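Local coordinates for galactose-binding-like protein (Bacteroides thetaiotaomicron, PDB 7M1B), which probably binds carbohydrate, perhaps galactose, as a SusE-like protein of a gut Bacteroides, a family for which a degradative capacity has also been suggested, at residues 259-264 / 352-357. Sequence-based numbering, arbitrary orientation.
Sequences TFDMGQ and VRYIRF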
ATOM      1  N   THR A 259      -6.493  13.351   1.268  1.00 16.10           N
ATOM      2  CA  THR A 259      -5.403  13.210   2.229  1.00 16.06           C
ATOM      3  C   THR A 259      -5.958  12.956   3.612  1.00 15.21           C
ATOM      4  O   THR A 259      -6.877  13.663   4.062  1.00 16.94           O
ATOM      5  CB  THR A 259      -4.490  14.467   2.329  1.00 16.57           C
ATOM      6  OG1 THR A 259      -4.180  14.893   0.992  1.00 17.60           O
ATOM      7  CG2 THR A 259      -3.247  14.208   3.138  1.00 16.95           C
ATOM      8  N   PHE A 260      -5.372  11.949   4.306  1.00 15.52           N
ATOM      9  CA  PHE A 260      -5.786  11.802   5.700  1.00 15.64           C
ATOM     10  C   PHE A 260      -4.559  11.474   6.571  1.00 14.48           C
ATOM     11  O   PHE A 260      -3.464  11.217   6.052  1.00 17.85           O
ATOM     12  CB  PHE A 260      -6.848  10.700   5.889  1.00 17.54           C
ATOM     13  CG  PHE A 260      -6.537   9.329   5.363  1.00 15.93           C
ATOM     14  CD1 PHE A 260      -5.891   8.435   6.200  1.00 15.72           C
ATOM     15  CD2 PHE A 260      -6.838   8.962   4.052  1.00 17.48           C
ATOM     16  CE1 PHE A 260      -5.683   7.121   5.750  1.00 17.64           C
ATOM     17  CE2 PHE A 260      -6.595   7.667   3.604  1.00 17.49           C
ATOM     18  CZ  PHE A 260      -6.019   6.732   4.456  1.00 16.36           C
ATOM     19  N   ASP A 261      -4.738  11.608   7.872  1.00 16.25           N
ATOM     20  CA  ASP A 261      -3.674  11.355   8.852  1.00 16.82           C
ATOM     21  C   ASP A 261      -4.044  10.036   9.532  1.00 17.34           C
ATOM     22  O   ASP A 261      -5.081   9.957  10.237  1.00 17.41           O
ATOM     23  CB  ASP A 261      -3.614  12.570   9.805  1.00 18.23           C
ATOM     24  CG  ASP A 261      -2.577  12.496  10.904  1.00 19.45           C
ATOM     25  OD1 ASP A 261      -1.848  11.505  10.901  1.00 19.01           O
ATOM     26  OD2 ASP A 261      -2.599  13.390  11.824  1.00 22.40           O
ATOM     27  N   MET A 262      -3.148   9.094   9.572  1.00 17.14           N
ATOM     28  CA  MET A 262      -3.351   7.842  10.315  1.00 18.77           C
ATOM     29  C   MET A 262      -3.263   8.057  11.846  1.00 22.52           C
ATOM     30  O   MET A 262      -3.743   7.232  12.609  1.00 20.15           O
ATOM     31  CB  MET A 262      -2.348   6.770   9.914  1.00 21.21           C
ATOM     32  CG  MET A 262      -2.527   6.362   8.385  1.00 19.89           C
ATOM     33  SD  MET A 262      -1.725   4.745   8.117  1.00 19.69           S
ATOM     34  CE  MET A 262      -0.024   5.242   8.375  1.00 19.87           C
ATOM     35  N   GLY A 263      -2.698   9.186  12.278  1.00 17.39           N
ATOM     36  CA  GLY A 263      -2.575   9.537  13.676  1.00 18.79           C
ATOM     37  C   GLY A 263      -1.434   8.810  14.411  1.00 19.97           C
ATOM     38  O   GLY A 263      -1.228   9.012  15.635  1.00 24.29           O
ATOM     39  N   GLN A 264      -0.596   8.128  13.636  1.00 22.67           N
ATOM     40  CA  GLN A 264       0.596   7.479  14.148  1.00 21.48           C
ATOM     41  C   GLN A 264       1.416   7.089  12.929  1.00 19.87           C
ATOM     42  O   GLN A 264       0.879   7.046  11.803  1.00 20.94           O
ATOM     43  CB  GLN A 264       0.300   6.204  14.924  1.00 25.50           C
ATOM     44  CG  GLN A 264      -0.506   5.176  14.163  1.00 24.67           C
ATOM     45  CD  GLN A 264      -0.639   3.887  14.959  1.00 24.81           C
ATOM     46  OE1 GLN A 264       0.286   3.494  15.697  1.00 33.61           O
ATOM     47  NE2 GLN A 264      -1.831   3.267  14.849  1.00 22.08           N
ATOM     48  N   VAL A 352       5.254   5.460   7.365  1.00 19.18           N
ATOM     49  CA  VAL A 352       4.495   6.659   6.949  1.00 16.61           C
ATOM     50  C   VAL A 352       3.403   6.921   7.999  1.00 17.55           C
ATOM     51  O   VAL A 352       3.097   6.029   8.814  1.00 20.34           O
ATOM     52  CB  VAL A 352       3.855   6.567   5.547  1.00 18.10           C
ATOM     53  CG1 VAL A 352       4.933   6.589   4.458  1.00 20.85           C
ATOM     54  CG2 VAL A 352       2.997   5.326   5.418  1.00 19.78           C
ATOM     55  N   ARG A 353       2.873   8.156   7.976  1.00 17.50           N
ATOM     56  CA  ARG A 353       1.762   8.539   8.869  1.00 15.90           C
ATOM     57  C   ARG A 353       0.664   9.180   8.017  1.00 17.97           C
ATOM     58  O   ARG A 353      -0.510   8.911   8.300  1.00 17.51           O
ATOM     59  CB  ARG A 353       2.265   9.577   9.880  1.00 18.62           C
ATOM     60  CG  ARG A 353       1.124  10.188  10.692  1.00 18.21           C
ATOM     61  CD  ARG A 353       1.613  11.005  11.868  1.00 19.36           C
ATOM     62  NE  ARG A 353       0.464  11.628  12.526  1.00 18.56           N
ATOM     63  CZ  ARG A 353       0.399  12.075  13.765  1.00 20.29           C
ATOM     64  NH1 ARG A 353       1.381  11.817  14.647  1.00 24.56           N
ATOM     65  NH2 ARG A 353      -0.755  12.608  14.139  1.00 20.48           N
ATOM     66  N   TYR A 354       1.031  10.118   7.108  1.00 18.20           N
ATOM     67  CA  TYR A 354       0.059  10.788   6.275  1.00 15.87           C
ATOM     68  C   TYR A 354      -0.148  10.010   5.005  1.00 17.21           C
ATOM     69  O   TYR A 354       0.833   9.556   4.410  1.00 18.37           O
ATOM     70  CB  TYR A 354       0.421  12.259   6.043  1.00 16.27           C
ATOM     71  CG  TYR A 354       0.674  13.036   7.299  1.00 16.10           C
ATOM     72  CD1 TYR A 354      -0.405  13.570   8.047  1.00 16.68           C
ATOM     73  CD2 TYR A 354       1.937  13.062   7.889  1.00 17.92           C
ATOM     74  CE1 TYR A 354      -0.185  14.237   9.250  1.00 17.76           C
ATOM     75  CE2 TYR A 354       2.158  13.630   9.146  1.00 17.90           C
ATOM     76  CZ  TYR A 354       1.084  14.187   9.837  1.00 21.22           C
ATOM     77  OH  TYR A 354       1.295  14.823  11.042  1.00 22.91           O
ATOM     78  N   ILE A 355      -1.391   9.920   4.526  1.00 16.16           N
ATOM     79  CA  ILE A 355      -1.725   9.063   3.389  1.00 16.75           C
ATOM     80  C   ILE A 355      -2.508   9.866   2.359  1.00 17.22           C
ATOM     81  O   ILE A 355      -3.441  10.554   2.713  1.00 17.32           O
ATOM     82  CB  ILE A 355      -2.522   7.792   3.829  1.00 15.61           C
ATOM     83  CG1 ILE A 355      -1.808   6.931   4.888  1.00 16.62           C
ATOM     84  CG2 ILE A 355      -2.956   6.957   2.656  1.00 16.82           C
ATOM     85  CD1 ILE A 355      -0.523   6.346   4.335  1.00 19.48           C
ATOM     86  N   ARG A 356      -2.209   9.633   1.073  1.00 15.67           N
ATOM     87  CA  ARG A 356      -3.060  10.142   0.004  1.00 16.66           C
ATOM     88  C   ARG A 356      -3.533   8.998  -0.880  1.00 19.58           C
ATOM     89  O   ARG A 356      -2.758   8.057  -1.194  1.00 18.37           O
ATOM     90  CB  ARG A 356      -2.293  11.132  -0.866  1.00 18.94           C
ATOM     91  CG  ARG A 356      -2.336  12.558  -0.338  1.00 19.74           C
ATOM     92  CD  ARG A 356      -1.484  13.503  -1.134  1.00 19.00           C
ATOM     93  NE  ARG A 356      -2.051  14.833  -0.910  1.00 18.60           N
ATOM     94  CZ  ARG A 356      -1.676  15.917  -1.576  1.00 15.22           C
ATOM     95  NH1 ARG A 356      -0.567  15.873  -2.373  1.00 17.96           N
ATOM     96  NH2 ARG A 356      -2.258  17.077  -1.437  1.00 19.59           N
ATOM     97  N   PHE A 357      -4.799   9.099  -1.320  1.00 16.42           N
ATOM     98  CA  PHE A 357      -5.303   8.290  -2.418  1.00 15.69           C
ATOM     99  C   PHE A 357      -5.383   9.181  -3.644  1.00 15.41           C
ATOM    100  O   PHE A 357      -6.040  10.195  -3.648  1.00 19.11           O
ATOM    101  CB  PHE A 357      -6.702   7.752  -2.073  1.00 17.97           C
ATOM    102  CG  PHE A 357      -6.677   6.476  -1.276  1.00 16.71           C
ATOM    103  CD1 PHE A 357      -5.945   6.415  -0.103  1.00 20.12           C
ATOM    104  CD2 PHE A 357      -7.507   5.417  -1.589  1.00 16.79           C
ATOM    105  CE1 PHE A 357      -5.894   5.225   0.637  1.00 19.17           C
ATOM    106  CE2 PHE A 357      -7.449   4.207  -0.887  1.00 19.12           C
ATOM    107  CZ  PHE A 357      -6.671   4.147   0.256  1.00 18.74           C
TER
HETATM  108  O   HOH W   1      -0.851  15.656  12.382  1.00 23.76           O
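Phe260 and Ile355 form the antiparallel hydrogen-bonded pair that joins strands 259-262 and 354-357, each backbone N donating to the other's O at 2.9 Å; beyond them Met262 N donates to Arg353 O. On the other face of the sheet, which carries Asp261 and Tyr354, the Asp261 carboxylate is gripped side-on by Arg353, reaching it from the chain's corner. The extended Arg353 chain brings NE to Asp261 OD1 at 2.8 Å and NH2 to the syn lone pair of Asp261 OD2 at 3.1 Å, with the carboxylate and guanidinium planes 31° apart. OD1 also accepts Gly263 N from above the carboxylate plane, an Asx turn, while a water links OD2 to Tyr354 OH. An alanine in place of Arg353 would probably leave the Asp261 carboxylate without its charged mate and freer to turn. Farther along, Arg356 NE donates almost straight to Thr259 OG1 (2.9 Å, 172°); Asp218 forms a salt bridge with Arg356 and a hydrogen bond with Thr259 OG1. Ile355 CB lies over one face of the Phe260 ring, 3.9 Å from its centroid, and Ile355 CG1 packs on Met262 CG. Leu374 of strand 370-380 touches Phe260, and Val294 of strand 292-297 touches Ile355; opposite Arg297 of that strand, Arg353 and Tyr354 form a classic beta bulge within the galactose-binding-like beta-sandwich.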